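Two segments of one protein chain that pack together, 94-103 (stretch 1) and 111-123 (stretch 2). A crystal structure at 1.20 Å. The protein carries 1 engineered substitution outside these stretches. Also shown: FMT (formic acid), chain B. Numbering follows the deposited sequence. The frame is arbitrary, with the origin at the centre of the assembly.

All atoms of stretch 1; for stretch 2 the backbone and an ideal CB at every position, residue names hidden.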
# COMPACT_ATOMS: atom_id res chain seq x y z
N GLY A 94 -5.51 -1.95 -3.94
CA GLY A 94 -6.44 -2.87 -3.32
C GLY A 94 -6.30 -4.35 -3.63
O GLY A 94 -5.79 -4.75 -4.68
N THR A 95 -6.79 -5.16 -2.70
CA THR A 95 -6.74 -6.61 -2.80
C THR A 95 -7.90 -7.23 -3.60
O THR A 95 -7.64 -7.93 -4.58
CB THR A 95 -6.60 -7.25 -1.40
OG1 THR A 95 -5.36 -6.82 -0.81
CG2 THR A 95 -6.65 -8.76 -1.47
N PRO A 96 -9.16 -6.97 -3.22
CA PRO A 96 -10.22 -7.55 -4.05
C PRO A 96 -10.19 -7.02 -5.49
O PRO A 96 -10.53 -7.75 -6.42
CB PRO A 96 -11.51 -7.14 -3.33
CG PRO A 96 -11.11 -5.98 -2.44
CD PRO A 96 -9.72 -6.29 -2.03
N THR A 97 -9.77 -5.77 -5.66
CA THR A 97 -9.57 -5.20 -6.99
C THR A 97 -8.43 -5.93 -7.73
O THR A 97 -8.61 -6.35 -8.88
CB THR A 97 -9.30 -3.72 -6.89
OG1 THR A 97 -8.28 -3.54 -5.90
CG2 THR A 97 -10.56 -2.95 -6.47
N ALA A 98 -7.28 -6.11 -7.09
CA ALA A 98 -6.17 -6.84 -7.72
C ALA A 98 -6.57 -8.26 -8.11
O ALA A 98 -6.16 -8.76 -9.15
CB ALA A 98 -4.95 -6.87 -6.81
N ILE A 99 -7.36 -8.91 -7.27
CA ILE A 99 -7.75 -10.28 -7.56
C ILE A 99 -8.57 -10.36 -8.86
O ILE A 99 -8.44 -11.31 -9.64
CB ILE A 99 -8.43 -10.92 -6.34
CG1 ILE A 99 -7.37 -11.20 -5.27
CG2 ILE A 99 -9.18 -12.18 -6.72
CD1 ILE A 99 -7.92 -11.51 -3.90
N THR A 100 -9.39 -9.34 -9.11
CA THR A 100 -10.10 -9.19 -10.38
C THR A 100 -9.16 -8.77 -11.53
O THR A 100 -9.29 -9.25 -12.66
CB THR A 100 -11.24 -8.17 -10.22
OG1 THR A 100 -12.18 -8.68 -9.27
CG2 THR A 100 -11.93 -7.88 -11.54
N ALA A 101 -8.22 -7.88 -11.24
CA ALA A 101 -7.38 -7.31 -12.27
C ALA A 101 -6.32 -8.26 -12.80
O ALA A 101 -6.01 -8.27 -13.99
CB ALA A 101 -6.71 -6.07 -11.74
N ILE A 102 -5.72 -9.04 -11.90
CA ILE A 102 -4.57 -9.86 -12.25
C ILE A 102 -4.79 -10.85 -13.40
O ILE A 102 -3.93 -10.94 -14.29
CB ILE A 102 -3.95 -10.51 -11.00
CG1 ILE A 102 -3.23 -9.43 -10.19
CG2 ILE A 102 -2.99 -11.62 -11.38
CD1 ILE A 102 -2.86 -9.85 -8.77
N PRO A 103 -5.92 -11.59 -13.43
CA PRO A 103 -6.10 -12.50 -14.57
C PRO A 103 -6.12 -11.77 -15.91
O PRO A 103 -5.72 -12.34 -16.92
CB PRO A 103 -7.46 -13.14 -14.29
CG PRO A 103 -7.60 -13.08 -12.80
CD PRO A 103 -6.96 -11.79 -12.40
N UNK A 111 2.68 -6.45 -17.54
CA UNK A 111 3.22 -6.35 -16.18
C UNK A 111 2.27 -5.59 -15.25
O UNK A 111 1.70 -4.57 -15.64
CB UNK A 111 4.59 -5.66 -16.20
N UNK A 112 2.10 -6.12 -14.04
CA UNK A 112 1.22 -5.57 -13.03
C UNK A 112 2.16 -5.20 -11.88
O UNK A 112 2.52 -6.06 -11.05
CB UNK A 112 0.12 -6.55 -12.61
N UNK A 113 2.60 -3.95 -11.86
CA UNK A 113 3.76 -3.55 -11.07
C UNK A 113 3.42 -2.55 -9.97
O UNK A 113 2.75 -1.55 -10.21
CB UNK A 113 4.83 -2.95 -11.99
N UNK A 114 3.89 -2.84 -8.75
CA UNK A 114 3.80 -1.90 -7.65
C UNK A 114 2.41 -1.66 -7.11
O UNK A 114 2.11 -0.57 -6.62
CB UNK A 114 4.39 -0.56 -8.09
N UNK A 115 1.55 -2.67 -7.17
CA UNK A 115 0.20 -2.53 -6.65
C UNK A 115 0.19 -2.17 -5.16
O UNK A 115 0.95 -2.73 -4.36
CB UNK A 115 -0.58 -3.83 -6.88
N UNK A 116 -0.67 -1.22 -4.79
CA UNK A 116 -0.84 -0.79 -3.40
C UNK A 116 -1.73 -1.82 -2.70
O UNK A 116 -2.94 -1.66 -2.57
CB UNK A 116 -1.44 0.61 -3.32
N UNK A 117 -1.09 -2.91 -2.30
CA UNK A 117 -1.73 -4.01 -1.60
C UNK A 117 -0.66 -5.00 -1.18
O UNK A 117 0.18 -5.40 -1.99
CB UNK A 117 -2.79 -4.68 -2.47
N UNK A 118 -0.68 -5.39 0.09
CA UNK A 118 0.23 -6.38 0.62
C UNK A 118 -0.28 -7.81 0.60
O UNK A 118 0.27 -8.65 1.30
CB UNK A 118 0.59 -6.00 2.06
N UNK A 119 -1.30 -8.08 -0.21
CA UNK A 119 -1.95 -9.38 -0.14
C UNK A 119 -1.06 -10.52 -0.61
O UNK A 119 -0.29 -10.39 -1.56
CB UNK A 119 -3.23 -9.36 -0.97
N UNK A 120 -1.23 -11.65 0.05
CA UNK A 120 -0.46 -12.82 -0.31
C UNK A 120 -0.81 -13.31 -1.72
O UNK A 120 0.01 -13.97 -2.35
CB UNK A 120 -0.69 -13.93 0.71
N UNK A 121 -2.01 -12.99 -2.21
CA UNK A 121 -2.40 -13.40 -3.57
C UNK A 121 -1.45 -12.88 -4.64
O UNK A 121 -1.30 -13.50 -5.70
CB UNK A 121 -3.82 -12.91 -3.88
N UNK A 122 -0.80 -11.74 -4.38
CA UNK A 122 0.14 -11.16 -5.33
C UNK A 122 1.55 -11.73 -5.17
O UNK A 122 2.46 -11.34 -5.90
CB UNK A 122 0.17 -9.64 -5.17
N UNK A 123 1.72 -12.65 -4.22
CA UNK A 123 3.05 -13.01 -3.73
C UNK A 123 3.26 -14.52 -3.71
O UNK A 123 4.17 -15.02 -3.04
CB UNK A 123 3.27 -12.44 -2.33
C FMT B . -6.45 -3.83 0.42
O1 FMT B . -5.39 -4.46 0.27
O2 FMT B . -7.47 -3.98 -0.27

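Positions 111 and 113 lie out of reach of stretch 1, which places no demand on them; at 111 a phi of -57° is compatible with proline. They are P111 and F113. At position 112 CA-to-CB points toward the helix, yet the ideal CB is still 5.0 Å from I102 CG1, and beyond it lie the apolar side chains of A98, A101 and I102. A long or broad apolar side chain suits such a gap: leucine, methionine or an aromatic. The residue is F112. I102 CG1 sits over one face of its ring, 4.1 Å from the centroid, a CH-pi contact, while F112 CE1 comes to 3.8 Å from A101 CB.

Position 114 has phi 71° and psi 31°, which favours glycine, though asparagine often tolerates such angles; it is G114. Position 115 points toward stretch 1, but its ideal CB stops 5.3 Å from A98 CB. Small or medium apolar residues could fit. A115 does not itself touch stretch 1; the side chains of 112, 117 and 122 pack round its methyl.

At position 116 the side chain leaves sideways and stretch 1 asks more of the backbone: G94 N donates a hydrogen bond to the carbonyl O of 116, 2.9 Å away. Many side chains are compatible; F116 is found.

Position 117 points toward the start of the helix, its ideal CB 3.7 Å from both G94 C and T95 OG1. Space is short and a hydroxyl is at hand, so serine or threonine suits, with valine possible at the cost of the polar partner. In T117, OG1 donates to T95 OG1 at 2.7 Å; T95 OG1 in turn donates to O1 of the bound formic acid at 2.6 Å, forming a short chain.

Positions 118 and 120 point away, leaving the choice open; they are G118 and S120. At 119 the ideal CB is already 3.3 Å from T95 OG1, which favours a small residue. A119 fits, and its N donates to T117 OG1 at 3.0 Å.

Position 121 has its ideal CB 4.2 Å from I99 CG1, so a small apolar group makes contact without reaching further. A121 does this with its methyl alone.

At position 122 CA-to-CB leaves sideways, the ideal CB 4.7 Å from I102 CD1, so a branched or flexible apolar chain could turn back. L122 does: its CG lies 3.7 Å from I102 CD1. Position 123 is out of reach, so polar or charged residues are as acceptable as others; R123 braces its own stretch, NH1 donating to A119 O at 2.9 Å and T117 O at 3.0 Å.

Stretch 2 111-123: PFFGAFTGASALR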
# COMPACT_ATOMS: atom_id res chain seq x y z
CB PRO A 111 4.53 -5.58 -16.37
CG PRO A 111 4.93 -5.90 -17.78
CD PRO A 111 3.65 -6.00 -18.56
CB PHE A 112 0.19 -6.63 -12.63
CG PHE A 112 -0.94 -6.11 -11.78
CD1 PHE A 112 -2.05 -5.50 -12.36
CD2 PHE A 112 -0.90 -6.23 -10.40
CE1 PHE A 112 -3.08 -5.03 -11.57
CE2 PHE A 112 -1.95 -5.76 -9.61
CZ PHE A 112 -3.03 -5.16 -10.20
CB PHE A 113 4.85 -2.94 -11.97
CG PHE A 113 6.02 -2.40 -11.20
CD1 PHE A 113 6.81 -3.25 -10.46
CD2 PHE A 113 6.31 -1.04 -11.19
CE1 PHE A 113 7.87 -2.78 -9.71
CE2 PHE A 113 7.37 -0.55 -10.45
CZ PHE A 113 8.15 -1.42 -9.71
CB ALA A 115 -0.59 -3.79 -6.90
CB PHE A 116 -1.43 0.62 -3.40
CG PHE A 116 -1.55 1.28 -2.03
CD1 PHE A 116 -2.72 1.19 -1.30
CD2 PHE A 116 -0.51 2.05 -1.53
CE1 PHE A 116 -2.84 1.82 -0.07
CE2 PHE A 116 -0.63 2.69 -0.29
CZ PHE A 116 -1.80 2.57 0.43
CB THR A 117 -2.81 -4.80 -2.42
OG1 THR A 117 -2.93 -6.12 -1.87
CG2 THR A 117 -2.46 -4.88 -3.90
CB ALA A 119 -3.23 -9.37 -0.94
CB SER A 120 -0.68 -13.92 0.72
OG SER A 120 -2.01 -14.38 0.74
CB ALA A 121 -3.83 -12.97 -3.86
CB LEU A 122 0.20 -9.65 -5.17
CG LEU A 122 -1.02 -8.88 -5.66
CD1 LEU A 122 -2.15 -8.85 -4.65
CD2 LEU A 122 -0.63 -7.46 -5.99
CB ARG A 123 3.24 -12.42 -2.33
CG ARG A 123 3.37 -10.91 -2.36
CD ARG A 123 3.12 -10.25 -1.00
NE ARG A 123 3.51 -8.85 -1.10
CZ ARG A 123 2.77 -7.89 -1.64
NH1 ARG A 123 1.52 -8.12 -2.05
NH2 ARG A 123 3.28 -6.67 -1.74
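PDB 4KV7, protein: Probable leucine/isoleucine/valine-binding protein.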